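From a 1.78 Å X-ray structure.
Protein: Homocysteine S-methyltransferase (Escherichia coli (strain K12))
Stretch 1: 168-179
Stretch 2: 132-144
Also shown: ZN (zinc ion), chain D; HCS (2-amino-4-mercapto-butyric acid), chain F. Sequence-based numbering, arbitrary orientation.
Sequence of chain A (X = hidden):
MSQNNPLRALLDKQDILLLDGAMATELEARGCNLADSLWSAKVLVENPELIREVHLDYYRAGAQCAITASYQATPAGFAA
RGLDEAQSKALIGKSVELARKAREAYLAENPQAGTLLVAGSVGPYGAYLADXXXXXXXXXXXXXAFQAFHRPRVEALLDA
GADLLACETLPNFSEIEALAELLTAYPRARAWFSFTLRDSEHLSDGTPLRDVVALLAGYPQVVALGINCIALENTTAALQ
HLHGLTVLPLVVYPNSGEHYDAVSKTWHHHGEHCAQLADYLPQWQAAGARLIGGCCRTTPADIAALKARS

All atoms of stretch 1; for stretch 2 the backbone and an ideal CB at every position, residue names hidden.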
# COMPACT_ATOMS: atom_id res chain seq x y z
N GLU A 168 -3.83 -3.22 0.28
CA GLU A 168 -3.38 -2.98 1.66
C GLU A 168 -4.49 -2.72 2.66
O GLU A 168 -5.61 -2.36 2.29
CB GLU A 168 -2.41 -1.80 1.67
CG GLU A 168 -3.07 -0.50 1.18
CD GLU A 168 -2.11 0.67 1.15
OE1 GLU A 168 -0.96 0.52 1.63
OE2 GLU A 168 -2.50 1.75 0.64
N THR A 169 -4.15 -2.87 3.94
CA THR A 169 -5.09 -2.63 5.04
C THR A 169 -6.33 -3.53 4.90
O THR A 169 -7.44 -3.14 5.27
CB THR A 169 -5.52 -1.13 5.10
OG1 THR A 169 -4.43 -0.30 4.68
CG2 THR A 169 -5.94 -0.72 6.51
N LEU A 170 -6.13 -4.73 4.39
CA LEU A 170 -7.22 -5.66 4.07
C LEU A 170 -7.65 -6.48 5.29
O LEU A 170 -6.83 -7.18 5.87
CB LEU A 170 -6.80 -6.60 2.94
CG LEU A 170 -6.22 -5.98 1.66
CD1 LEU A 170 -5.77 -7.08 0.72
CD2 LEU A 170 -7.23 -5.07 0.98
N PRO A 171 -8.93 -6.40 5.68
CA PRO A 171 -9.42 -7.06 6.90
C PRO A 171 -10.31 -8.28 6.65
O PRO A 171 -10.63 -8.98 7.61
CB PRO A 171 -10.26 -5.96 7.54
CG PRO A 171 -10.90 -5.30 6.32
CD PRO A 171 -9.90 -5.41 5.18
N ASN A 172 -10.70 -8.49 5.40
CA ASN A 172 -11.78 -9.40 5.04
C ASN A 172 -11.33 -10.46 4.03
O ASN A 172 -10.85 -10.14 2.95
CB ASN A 172 -12.96 -8.59 4.49
CG ASN A 172 -14.15 -9.45 4.12
OD1 ASN A 172 -14.13 -10.16 3.12
ND2 ASN A 172 -15.21 -9.38 4.93
N PHE A 173 -11.48 -11.73 4.41
CA PHE A 173 -11.01 -12.87 3.62
C PHE A 173 -11.75 -13.01 2.30
O PHE A 173 -11.13 -13.27 1.27
CB PHE A 173 -11.15 -14.15 4.44
CG PHE A 173 -10.49 -15.35 3.83
CD1 PHE A 173 -9.21 -15.29 3.32
CD2 PHE A 173 -11.16 -16.57 3.79
CE1 PHE A 173 -8.60 -16.41 2.76
CE2 PHE A 173 -10.55 -17.70 3.24
CZ PHE A 173 -9.27 -17.62 2.72
N SER A 174 -13.07 -12.86 2.32
CA SER A 174 -13.84 -13.03 1.09
C SER A 174 -13.44 -11.96 0.08
O SER A 174 -13.36 -12.23 -1.12
CB SER A 174 -15.35 -13.01 1.36
OG SER A 174 -15.81 -11.72 1.72
N GLU A 175 -13.15 -10.75 0.56
CA GLU A 175 -12.69 -9.69 -0.33
C GLU A 175 -11.27 -9.98 -0.86
O GLU A 175 -10.96 -9.73 -2.02
CB GLU A 175 -12.74 -8.33 0.38
CG GLU A 175 -12.11 -7.19 -0.41
CD GLU A 175 -12.16 -5.86 0.32
OE1 GLU A 175 -12.18 -5.86 1.58
OE2 GLU A 175 -12.20 -4.82 -0.36
N ILE A 176 -10.42 -10.55 -0.00
CA ILE A 176 -9.08 -10.93 -0.43
C ILE A 176 -9.16 -11.95 -1.58
O ILE A 176 -8.43 -11.84 -2.57
CB ILE A 176 -8.26 -11.49 0.75
CG1 ILE A 176 -7.86 -10.32 1.68
CG2 ILE A 176 -7.03 -12.23 0.25
CD1 ILE A 176 -7.37 -10.76 3.06
N GLU A 177 -10.05 -12.94 -1.45
CA GLU A 177 -10.27 -13.92 -2.52
C GLU A 177 -10.73 -13.26 -3.82
O GLU A 177 -10.20 -13.54 -4.89
CB GLU A 177 -11.32 -14.95 -2.10
CG GLU A 177 -11.05 -15.65 -0.79
CD GLU A 177 -12.24 -16.46 -0.30
OE1 GLU A 177 -13.13 -16.77 -1.12
OE2 GLU A 177 -12.28 -16.78 0.90
N ALA A 178 -11.73 -12.40 -3.70
CA ALA A 178 -12.28 -11.67 -4.85
C ALA A 178 -11.21 -10.86 -5.56
O ALA A 178 -11.11 -10.85 -6.79
CB ALA A 178 -13.41 -10.75 -4.40
N LEU A 179 -10.36 -10.21 -4.76
CA LEU A 179 -9.26 -9.41 -5.29
C LEU A 179 -8.18 -10.26 -5.98
O LEU A 179 -7.66 -9.87 -7.03
CB LEU A 179 -8.64 -8.59 -4.15
CG LEU A 179 -8.02 -7.22 -4.41
CD1 LEU A 179 -8.93 -6.34 -5.22
CD2 LEU A 179 -7.68 -6.54 -3.08
N UNK A 132 -14.46 3.02 9.83
CA UNK A 132 -13.34 2.32 10.43
C UNK A 132 -13.44 0.81 10.27
O UNK A 132 -12.91 0.06 11.08
CB UNK A 132 -13.24 2.68 11.91
N UNK A 133 -14.11 0.38 9.20
CA UNK A 133 -14.34 -1.04 8.97
C UNK A 133 -13.15 -1.74 8.33
O UNK A 133 -13.18 -2.95 8.13
CB UNK A 133 -15.58 -1.23 8.09
N UNK A 134 -12.10 -0.99 8.01
CA UNK A 134 -10.90 -1.60 7.46
C UNK A 134 -10.11 -2.32 8.56
O UNK A 134 -9.06 -2.91 8.29
CB UNK A 134 -10.03 -0.54 6.78
N UNK A 135 -10.64 -2.26 9.78
CA UNK A 135 -10.01 -2.90 10.94
C UNK A 135 -10.91 -3.95 11.58
O UNK A 135 -10.48 -4.68 12.47
CB UNK A 135 -9.63 -1.84 11.98
N UNK A 136 -12.17 -4.03 11.14
CA UNK A 136 -13.07 -5.05 11.65
C UNK A 136 -13.37 -6.09 10.57
O UNK A 136 -13.45 -7.29 10.84
CB UNK A 136 -14.37 -4.41 12.16
N UNK A 137 -13.53 -5.62 9.33
CA UNK A 137 -13.81 -6.51 8.21
C UNK A 137 -15.17 -7.18 8.23
O UNK A 137 -15.41 -8.13 7.48
CB UNK A 137 -12.73 -7.60 8.16
N UNK A 138 -16.09 -6.70 9.06
CA UNK A 138 -17.40 -7.33 9.11
C UNK A 138 -18.35 -6.65 8.14
O UNK A 138 -19.24 -5.90 8.53
CB UNK A 138 -17.97 -7.29 10.53
N UNK A 139 -18.15 -6.92 6.86
CA UNK A 139 -19.06 -6.48 5.82
C UNK A 139 -19.22 -7.59 4.80
O UNK A 139 -18.39 -8.52 4.72
CB UNK A 139 -18.56 -5.20 5.16
N UNK A 140 -20.30 -7.52 4.03
CA UNK A 140 -20.70 -8.63 3.18
C UNK A 140 -21.03 -8.16 1.76
O UNK A 140 -21.95 -7.37 1.56
CB UNK A 140 -21.90 -9.35 3.79
N UNK A 141 -20.26 -8.66 0.79
CA UNK A 141 -20.50 -8.39 -0.62
C UNK A 141 -20.32 -9.68 -1.39
O UNK A 141 -19.52 -10.54 -1.01
CB UNK A 141 -19.57 -7.30 -1.15
N UNK A 142 -21.06 -9.83 -2.49
CA UNK A 142 -20.81 -10.96 -3.39
C UNK A 142 -19.43 -10.81 -4.02
O UNK A 142 -18.86 -9.72 -3.98
CB UNK A 142 -21.89 -11.05 -4.47
N UNK A 143 -18.89 -11.89 -4.58
CA UNK A 143 -17.62 -11.79 -5.28
C UNK A 143 -17.74 -10.74 -6.38
O UNK A 143 -16.86 -9.91 -6.55
CB UNK A 143 -17.20 -13.14 -5.86
N UNK A 144 -18.86 -10.76 -7.10
CA UNK A 144 -19.08 -9.81 -8.19
C UNK A 144 -19.11 -8.37 -7.71
O UNK A 144 -18.63 -7.46 -8.41
CB UNK A 144 -20.39 -10.13 -8.91
ZN ZN D . -21.62 -14.30 -6.68
N HCS F . -3.40 5.29 2.44
CA HCS F . -2.33 4.55 3.09
CB HCS F . -2.92 3.40 3.89
CG HCS F . -3.86 3.90 4.98
SD HCS F . -4.27 2.54 6.10
C HCS F . -1.39 4.02 2.05
OXT HCS F . -1.65 4.23 0.85
O HCS F . -0.39 3.38 2.43

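At position 132, phi is 67° and nothing of stretch 1 lies within 5.5 Å of the ideal CB; positive phi favours glycine, and the residue is Gly-132, which opens a type I turn ending at 135. Position 133 points sideways with nothing of stretch 1 near its ideal CB, although its backbone O lies against Pro-171, so many small or polar residues would suit; it is Ser-133, whose backbone O accepts from the backbone N of 137.

At position 134 the ideal CB sits 4.0 Å from Thr-169 O and 4.9 Å from Pro-171 CG, beside a carbonyl oxygen, a methyl and a proline ring, which methylenes could line. It is Glu-134, whose CG lies 4.0 Å from Thr-169 CG2, while its carboxylate is hydrogen-bonded elsewhere in the structure. At 135, CA-to-CB points away; only a long side chain could return to stretch 1. Tyr-135 does so, its CE1 reaching 4.2 Å from Thr-169 CG2. Position 136 also points away, which suits a polar residue, and Arg-136 bonds a residue just outside the stretch.

At 137, phi is 67°, and the ideal CB would clash with Pro-171 O at 2.6 Å. Gly-137 lets the chains close, its CA 3.7 Å from Pro-171 CB, and its backbone O accepts from Asn-172 ND2 at 2.8 Å. The other end of that amide, Asn-172 OD1, caps the helix by accepting from Glu-175 N at 2.8 Å, so one side chain ties the helix start to this loop.

Position 138 points away and tolerates many polar residues; it is Asp-138.

Position 139 starts sideways, with its ideal CB 5.4 Å from Asn-172 ND2, but farther off stand Pro-171 and the carboxylate of Glu-175. A long side chain with an apolar body and a donor at its tip would suit both. Tyr-139 supplies them: its OH donates to Glu-175 OE1 at 2.6 Å, near the ring plane, and its CZ packs 4.2 Å from Pro-171 CG.

Positions 140, 141 and 142 have no stretch 1 atom near their ideal CBs, although 142 precedes a helix and favours a capping residue. They are His-140, Cys-141 and Ser-142, the last being the N-cap.

At 143 the ideal CB is 4.7 Å from Ala-178 CB, inviting a modest apolar group; Val-143 places CG1 4.1 Å from Ala-178 CB. Position 144 points away from stretch 1, but ZN lies about 4.9 Å from its ideal CB, so Glu, Asp, His or Cys would suit; Glu-144 OE1 binds ZN at 2.1 Å.

Stretch 2, residues 132-144: GSEYRGDYHCSVE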
# COMPACT_ATOMS: atom_id res chain seq x y z
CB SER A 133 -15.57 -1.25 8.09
OG SER A 133 -16.09 -2.56 8.24
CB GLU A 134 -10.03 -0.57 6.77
CG GLU A 134 -9.60 0.58 7.65
CD GLU A 134 -10.22 1.89 7.22
OE1 GLU A 134 -11.40 2.12 7.56
OE2 GLU A 134 -9.52 2.68 6.55
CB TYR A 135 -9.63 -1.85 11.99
CG TYR A 135 -8.83 -0.70 11.43
CD1 TYR A 135 -7.51 -0.89 11.03
CD2 TYR A 135 -9.38 0.57 11.31
CE1 TYR A 135 -6.77 0.16 10.52
CE2 TYR A 135 -8.65 1.62 10.80
CZ TYR A 135 -7.34 1.40 10.40
OH TYR A 135 -6.60 2.45 9.90
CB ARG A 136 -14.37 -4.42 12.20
CG ARG A 136 -15.52 -4.31 11.20
CD ARG A 136 -16.77 -3.72 11.84
NE ARG A 136 -16.55 -2.33 12.25
CZ ARG A 136 -17.00 -1.27 11.59
NH1 ARG A 136 -16.75 -0.05 12.04
NH2 ARG A 136 -17.70 -1.44 10.47
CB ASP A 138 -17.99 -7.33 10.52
CG ASP A 138 -19.22 -8.23 10.63
OD1 ASP A 138 -19.56 -8.93 9.65
OD2 ASP A 138 -19.85 -8.26 11.71
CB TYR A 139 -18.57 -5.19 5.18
CG TYR A 139 -17.10 -5.10 4.81
CD1 TYR A 139 -16.23 -4.29 5.54
CD2 TYR A 139 -16.58 -5.78 3.71
CE1 TYR A 139 -14.90 -4.17 5.20
CE2 TYR A 139 -15.23 -5.67 3.36
CZ TYR A 139 -14.41 -4.86 4.11
OH TYR A 139 -13.09 -4.70 3.76
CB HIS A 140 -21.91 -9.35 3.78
CG HIS A 140 -21.65 -9.91 5.15
ND1 HIS A 140 -21.08 -11.15 5.35
CD2 HIS A 140 -21.87 -9.40 6.38
CE1 HIS A 140 -20.96 -11.38 6.64
NE2 HIS A 140 -21.44 -10.33 7.29
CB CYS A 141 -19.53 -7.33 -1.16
SG CYS A 141 -19.61 -5.70 -0.35
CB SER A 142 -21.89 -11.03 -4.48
OG SER A 142 -21.87 -9.86 -5.26
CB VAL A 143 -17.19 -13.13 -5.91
CG1 VAL A 143 -15.94 -12.94 -6.75
CG2 VAL A 143 -16.96 -14.17 -4.85
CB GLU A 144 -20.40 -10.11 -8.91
CG GLU A 144 -20.40 -11.42 -9.65
CD GLU A 144 -21.08 -12.53 -8.88
OE1 GLU A 144 -20.84 -12.64 -7.65
OE2 GLU A 144 -21.87 -13.28 -9.49
O HOH W 1 -18.45 -10.82 2.11
O HOH W 2 -20.96 -14.46 -4.25
O HOH W 3 -23.71 -14.11 -6.57
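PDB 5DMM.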